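Local coordinates for transcription termination factor FttA (Methanosarcina mazei, PDB 2XR1), which probably terminates transcription genome-wide by zinc-dependent endonucleolytic cleavage of nascent RNA at the polymerase exit channel followed by 5'-3' degradation, at residues A240-H245 and A337-H342. Sequence-based numbering, arbitrary orientation.
Sequences AVIVTH and AISHFH. With ZN (zinc ion), chain E.
The F341 ring meets I242 at its edge. CD1 of I242 lies near the ring plane, 4.3 Å from CE1 of F341. I211 and V350 also touch the F341 side chain. The H245 imidazole leads away from 337-342, to the metal. Its NE2 binds zinc at 2.2 Å, and H247, H332 and D355 complete that site. H332 packs edge-to-face with this ring.

CG2 of I242 stands anti to the backbone N and reaches OG of S339 at 4.1 Å. CG2 of T244 comes near the same hydroxyl oxygen. A337 N donates to T244 O at 2.9 Å, lying in the carbonyl plane with an N-H...O angle of 148°. This bond ties the loop after strand 240-242 to the first residue of strand 337-343. The strands belong to different sheets of the metallo-beta-lactamase sandwich, and I242 and F341 pack between them.

H245 ND1 donates to T244 OG1 at 3.1 Å, and T244 OG1 is also hydrogen-bonded to OD2 of D212. ND1 and NE2 are both engaged, which should fix the ring's rotation, although OG1 sits 24° out of its plane. T244 thus acts as a second-shell residue, and the D212 carboxylate behind it probably makes H245 a stronger zinc ligand.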
ATOM      1  N   ALA B 240      11.446  12.570   1.055  1.00 31.54           N
ATOM      2  CA  ALA B 240      11.216  13.739   1.920  1.00 29.79           C
ATOM      3  C   ALA B 240      10.081  13.566   2.896  1.00 28.24           C
ATOM      4  O   ALA B 240       9.229  12.737   2.737  1.00 28.37           O
ATOM      5  CB  ALA B 240      10.982  14.955   1.089  1.00 28.51           C
ATOM      6  N   VAL B 241      10.106  14.364   3.939  1.00 27.64           N
ATOM      7  CA  VAL B 241       9.015  14.455   4.874  1.00 26.64           C
ATOM      8  C   VAL B 241       8.546  15.897   4.798  1.00 26.61           C
ATOM      9  O   VAL B 241       9.362  16.808   4.838  1.00 26.99           O
ATOM     10  CB  VAL B 241       9.460  14.041   6.318  1.00 27.64           C
ATOM     11  CG1 VAL B 241       8.386  14.312   7.316  1.00 25.40           C
ATOM     12  CG2 VAL B 241       9.837  12.512   6.347  1.00 26.00           C
ATOM     13  N   ILE B 242       7.239  16.101   4.630  1.00 26.22           N
ATOM     14  CA  ILE B 242       6.681  17.429   4.717  1.00 26.05           C
ATOM     15  C   ILE B 242       5.900  17.577   6.017  1.00 25.91           C
ATOM     16  O   ILE B 242       5.096  16.741   6.354  1.00 27.67           O
ATOM     17  CB  ILE B 242       5.832  17.745   3.497  1.00 25.48           C
ATOM     18  CG1 ILE B 242       6.749  18.092   2.317  1.00 27.73           C
ATOM     19  CG2 ILE B 242       4.951  18.955   3.734  1.00 24.47           C
ATOM     20  CD1 ILE B 242       7.333  16.943   1.593  1.00 25.94           C
ATOM     21  N   VAL B 243       6.139  18.644   6.747  1.00 25.46           N
ATOM     22  CA  VAL B 243       5.374  18.953   7.940  1.00 24.73           C
ATOM     23  C   VAL B 243       4.470  20.140   7.577  1.00 24.41           C
ATOM     24  O   VAL B 243       4.938  21.230   7.217  1.00 24.73           O
ATOM     25  CB  VAL B 243       6.306  19.303   9.113  1.00 25.45           C
ATOM     26  CG1 VAL B 243       5.514  19.724  10.298  1.00 25.10           C
ATOM     27  CG2 VAL B 243       7.259  18.109   9.467  1.00 25.27           C
ATOM     28  N   THR B 244       3.171  19.922   7.677  1.00 23.60           N
ATOM     29  CA  THR B 244       2.205  20.902   7.237  1.00 23.22           C
ATOM     30  C   THR B 244       2.066  22.043   8.245  1.00 24.17           C
ATOM     31  O   THR B 244       1.874  23.187   7.847  1.00 24.93           O
ATOM     32  CB  THR B 244       0.839  20.266   7.056  1.00 22.67           C
ATOM     33  OG1 THR B 244       0.456  19.716   8.300  1.00 25.33           O
ATOM     34  CG2 THR B 244       0.849  19.168   6.024  1.00 20.11           C
ATOM     35  N   HIS B 245       2.159  21.731   9.539  1.00 24.23           N
ATOM     36  CA  HIS B 245       2.154  22.760  10.572  1.00 24.43           C
ATOM     37  C   HIS B 245       2.656  22.145  11.868  1.00 25.07           C
ATOM     38  O   HIS B 245       2.859  20.944  11.944  1.00 24.33           O
ATOM     39  CB  HIS B 245       0.772  23.427  10.767  1.00 24.19           C
ATOM     40  CG  HIS B 245      -0.302  22.518  11.272  1.00 25.73           C
ATOM     41  ND1 HIS B 245      -0.867  21.519  10.503  1.00 25.30           N
ATOM     42  CD2 HIS B 245      -0.953  22.486  12.463  1.00 28.23           C
ATOM     43  CE1 HIS B 245      -1.808  20.909  11.207  1.00 26.51           C
ATOM     44  NE2 HIS B 245      -1.898  21.491  12.389  1.00 26.55           N
ATOM     45  N   ALA B 337       0.584  25.441   6.490  1.00 22.84           N
ATOM     46  CA  ALA B 337       0.669  25.470   5.042  1.00 23.84           C
ATOM     47  C   ALA B 337      -0.308  24.515   4.432  1.00 23.55           C
ATOM     48  O   ALA B 337      -0.743  23.562   5.031  1.00 23.83           O
ATOM     49  CB  ALA B 337       2.079  25.184   4.562  1.00 23.62           C
ATOM     50  N   ILE B 338      -0.701  24.867   3.245  1.00 24.63           N
ATOM     51  CA  ILE B 338      -1.385  24.004   2.325  1.00 25.14           C
ATOM     52  C   ILE B 338      -0.285  23.555   1.360  1.00 24.54           C
ATOM     53  O   ILE B 338       0.507  24.331   0.880  1.00 25.76           O
ATOM     54  CB  ILE B 338      -2.495  24.816   1.589  1.00 26.15           C
ATOM     55  CG1 ILE B 338      -3.692  24.969   2.533  1.00 28.02           C
ATOM     56  CG2 ILE B 338      -2.893  24.110   0.328  1.00 25.98           C
ATOM     57  CD1 ILE B 338      -4.654  25.911   2.032  1.00 32.01           C
ATOM     58  N   SER B 339      -0.253  22.294   1.047  1.00 24.37           N
ATOM     59  CA  SER B 339       0.847  21.749   0.307  1.00 24.12           C
ATOM     60  C   SER B 339       0.407  21.366  -1.077  1.00 23.50           C
ATOM     61  O   SER B 339      -0.400  20.486  -1.223  1.00 24.25           O
ATOM     62  CB  SER B 339       1.364  20.575   1.083  1.00 23.73           C
ATOM     63  OG  SER B 339       1.796  21.091   2.347  1.00 25.28           O
ATOM     64  N   HIS B 340       0.910  22.065  -2.075  1.00 22.66           N
ATOM     65  CA  HIS B 340       0.644  21.731  -3.452  1.00 23.22           C
ATOM     66  C   HIS B 340       1.822  20.954  -4.085  1.00 23.51           C
ATOM     67  O   HIS B 340       2.971  21.419  -4.063  1.00 24.00           O
ATOM     68  CB  HIS B 340       0.377  23.034  -4.222  1.00 23.85           C
ATOM     69  CG  HIS B 340       0.080  22.845  -5.667  1.00 23.64           C
ATOM     70  ND1 HIS B 340       1.067  22.757  -6.619  1.00 24.84           N
ATOM     71  CD2 HIS B 340      -1.093  22.739  -6.328  1.00 25.43           C
ATOM     72  CE1 HIS B 340       0.512  22.583  -7.805  1.00 27.95           C
ATOM     73  NE2 HIS B 340      -0.800  22.558  -7.657  1.00 26.29           N
ATOM     74  N   PHE B 341       1.530  19.798  -4.652  1.00 23.01           N
ATOM     75  CA  PHE B 341       2.529  18.958  -5.295  1.00 24.02           C
ATOM     76  C   PHE B 341       2.253  18.822  -6.768  1.00 25.42           C
ATOM     77  O   PHE B 341       1.187  18.315  -7.168  1.00 25.57           O
ATOM     78  CB  PHE B 341       2.496  17.569  -4.718  1.00 23.14           C
ATOM     79  CG  PHE B 341       2.902  17.501  -3.296  1.00 23.46           C
ATOM     80  CD1 PHE B 341       4.223  17.326  -2.953  1.00 24.47           C
ATOM     81  CD2 PHE B 341       1.973  17.588  -2.290  1.00 23.23           C
ATOM     82  CE1 PHE B 341       4.589  17.207  -1.668  1.00 23.63           C
ATOM     83  CE2 PHE B 341       2.358  17.491  -0.970  1.00 22.00           C
ATOM     84  CZ  PHE B 341       3.658  17.310  -0.676  1.00 23.14           C
ATOM     85  N   HIS B 342       3.230  19.242  -7.555  1.00 26.72           N
ATOM     86  CA  HIS B 342       3.150  19.282  -9.014  1.00 29.02           C
ATOM     87  C   HIS B 342       4.004  18.129  -9.445  1.00 29.57           C
ATOM     88  O   HIS B 342       5.205  18.131  -9.176  1.00 30.21           O
ATOM     89  CB  HIS B 342       3.713  20.632  -9.514  1.00 30.15           C
ATOM     90  CG  HIS B 342       3.762  20.789 -10.999  1.00 34.53           C
ATOM     91  ND1 HIS B 342       2.700  20.494 -11.821  1.00 39.90           N
ATOM     92  CD2 HIS B 342       4.731  21.274 -11.812  1.00 38.22           C
ATOM     93  CE1 HIS B 342       3.035  20.733 -13.077  1.00 40.39           C
ATOM     94  NE2 HIS B 342       4.263  21.212 -13.098  1.00 37.35           N
TER
HETATM   95 ZN    ZN E1638      -3.578  21.487  13.792  1.00 34.99          ZN